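Local coordinates for surface antigen protein 2 (Candida albicans, PDB 4Y7S) that binds haem as a secreted CFEM haemophore and helps the fungus take up iron from human haemoglobin during hyphal growth, at the interface of chains A and B. Residues are numbered along the deposited sequence; one frame, centred on the assembly and turned at random. Chains: chain A/B, Surface antigen protein 2.

The interface of chains A and B. Residues chain A 53-55, 91, 96; chain B 4, 6-8, 87-88.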
loop_
_atom_site.group_PDB
_atom_site.type_symbol
_atom_site.label_atom_id
_atom_site.label_comp_id
_atom_site.label_asym_id
_atom_site.label_seq_id
_atom_site.Cartn_x
_atom_site.Cartn_y
_atom_site.Cartn_z
ATOM N N VAL A 53 -8.877 -7.419 -1.504
ATOM C CA VAL A 53 -8.755 -7.556 -2.962
ATOM C C VAL A 53 -9.355 -8.844 -3.540
ATOM O O VAL A 53 -9.402 -9.007 -4.755
ATOM C CB VAL A 53 -7.261 -7.465 -3.412
ATOM C CG1 VAL A 53 -6.635 -6.191 -2.871
ATOM C CG2 VAL A 53 -6.442 -8.707 -2.997
ATOM N N ILE A 54 -9.801 -9.762 -2.698
ATOM C CA ILE A 54 -10.392 -11.013 -3.214
ATOM C C ILE A 54 -11.884 -10.809 -3.437
ATOM O O ILE A 54 -12.641 -10.648 -2.479
ATOM C CB ILE A 54 -10.158 -12.202 -2.265
ATOM C CG1 ILE A 54 -8.664 -12.461 -2.077
ATOM C CG2 ILE A 54 -10.811 -13.446 -2.805
ATOM C CD1 ILE A 54 -7.903 -12.814 -3.353
ATOM N N PRO A 55 -12.326 -10.794 -4.706
ATOM C CA PRO A 55 -13.702 -10.339 -4.950
ATOM C C PRO A 55 -14.816 -11.218 -4.377
ATOM O O PRO A 55 -15.861 -10.661 -4.063
ATOM C CB PRO A 55 -13.795 -10.308 -6.486
ATOM C CG PRO A 55 -12.664 -11.126 -6.983
ATOM C CD PRO A 55 -11.585 -11.021 -5.958
ATOM N N TRP A 91 -3.540 -1.239 -3.507
ATOM C CA TRP A 91 -3.602 -0.252 -4.576
ATOM C C TRP A 91 -5.027 0.303 -4.753
ATOM O O TRP A 91 -5.990 -0.299 -4.306
ATOM C CB TRP A 91 -3.124 -0.857 -5.892
ATOM C CG TRP A 91 -3.899 -2.080 -6.279
ATOM C CD1 TRP A 91 -5.030 -2.121 -7.055
ATOM C CD2 TRP A 91 -3.614 -3.434 -5.916
ATOM N NE1 TRP A 91 -5.463 -3.418 -7.195
ATOM C CE2 TRP A 91 -4.612 -4.244 -6.510
ATOM C CE3 TRP A 91 -2.609 -4.046 -5.159
ATOM C CZ2 TRP A 91 -4.634 -5.628 -6.364
ATOM C CZ3 TRP A 91 -2.639 -5.436 -5.012
ATOM C CH2 TRP A 91 -3.651 -6.206 -5.610
ATOM N N ILE A 96 -11.643 -3.273 -2.938
ATOM C CA ILE A 96 -11.910 -3.615 -4.328
ATOM C C ILE A 96 -13.116 -4.555 -4.446
ATOM O O ILE A 96 -13.039 -5.719 -4.067
ATOM C CB ILE A 96 -10.653 -4.235 -4.979
ATOM C CG1 ILE A 96 -9.445 -3.349 -4.648
ATOM C CG2 ILE A 96 -10.842 -4.358 -6.482
ATOM C CD1 ILE A 96 -8.169 -3.675 -5.394
ATOM N N THR B 4 -10.426 -13.612 -14.124
ATOM C CA THR B 4 -11.279 -13.007 -13.090
ATOM C C THR B 4 -11.150 -13.662 -11.710
ATOM O O THR B 4 -11.756 -13.197 -10.750
ATOM C CB THR B 4 -12.758 -13.000 -13.508
ATOM O OG1 THR B 4 -13.210 -14.340 -13.706
ATOM C CG2 THR B 4 -12.930 -12.223 -14.803
ATOM N N TYR B 6 -8.394 -13.517 -10.211
ATOM C CA TYR B 6 -7.292 -12.764 -9.617
ATOM C C TYR B 6 -7.692 -11.430 -9.020
ATOM O O TYR B 6 -8.734 -10.873 -9.375
ATOM C CB TYR B 6 -6.205 -12.531 -10.663
ATOM C CG TYR B 6 -5.531 -13.792 -11.143
ATOM C CD1 TYR B 6 -4.779 -14.571 -10.271
ATOM C CD2 TYR B 6 -5.611 -14.189 -12.467
ATOM C CE1 TYR B 6 -4.146 -15.714 -10.703
ATOM C CE2 TYR B 6 -4.971 -15.338 -12.911
ATOM C CZ TYR B 6 -4.240 -16.094 -12.024
ATOM O OH TYR B 6 -3.605 -17.241 -12.450
ATOM N N PRO B 7 -6.842 -10.895 -8.119
ATOM C CA PRO B 7 -7.108 -9.547 -7.598
ATOM C C PRO B 7 -7.250 -8.528 -8.727
ATOM O O PRO B 7 -6.327 -8.375 -9.521
ATOM C CB PRO B 7 -5.879 -9.260 -6.741
ATOM C CG PRO B 7 -5.405 -10.635 -6.295
ATOM C CD PRO B 7 -5.703 -11.541 -7.448
ATOM N N PRO B 8 -8.398 -7.821 -8.782
ATOM C CA PRO B 8 -8.576 -6.863 -9.868
ATOM C C PRO B 8 -7.612 -5.713 -9.740
ATOM O O PRO B 8 -7.326 -5.292 -8.623
ATOM C CB PRO B 8 -10.025 -6.393 -9.695
ATOM C CG PRO B 8 -10.692 -7.473 -8.908
ATOM C CD PRO B 8 -9.640 -8.007 -8.005
ATOM N N ALA B 87 1.182 -10.007 -4.212
ATOM C CA ALA B 87 -0.085 -9.410 -3.847
ATOM C C ALA B 87 -1.073 -9.358 -5.024
ATOM O O ALA B 87 -2.298 -9.302 -4.816
ATOM C CB ALA B 87 0.145 -8.018 -3.279
ATOM N N ALA B 88 -0.540 -9.353 -6.241
ATOM C CA ALA B 88 -1.347 -9.348 -7.465
ATOM C C ALA B 88 -1.897 -10.741 -7.756
ATOM O O ALA B 88 -2.708 -10.917 -8.674
ATOM C CB ALA B 88 -0.525 -8.845 -8.667
#
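The N-terminal segment of chain B around B:Pro7 and B:Pro8, with the end of helix 72-87, meets three pieces of chain A: the junction of helices 48-53 and 55-68, the loop at A:Trp91 and the loop at A:Ile96. B:Pro8 gives up the most surface here, 71 Å². The carbonyl O of B:Pro8 accepts a hydrogen bond from the indole NE1 of A:Trp91 at 3.0 Å. That O lies almost in the indole plane, and the N-H points out from the ring edge toward a lone pair in the carbonyl plane, with a moderately bent 148° at the hydrogen, which should help fix the indole's rotation. The chi1 of 57° holds A:Trp91 CG between its own backbone N and carbonyl carbon, and the ring offers its edge, not a face, to chain B. Along that edge, CZ2 meets B:Pro7 CB at 3.9 Å and CH2 lies 3.5 Å from the carbonyl O of B:Ala87, at the helix end. Within chain A, A:Val53 CG1 sits over one indole face toward the rim, while its other methyl, CG2, touches B:Pro7 CB at 3.8 Å. The B:Pro8 ring lies across A:Ile96 and A:Pro55: A:Ile96 CG2 meets its CB at 3.9 Å, the two side chains running antiparallel, and A:Pro55 CD approaches its CD at 4.1 Å. Apart from the indole bond, the grip is mostly apolar. Csa2 is a homodimer that may also form a transient trimer; the deposited assembly holds three copies. The whole interface is not an exact two-fold, and the structure alone does not show which assembly it belongs to; the patch probably helps hold neighbouring subunits together.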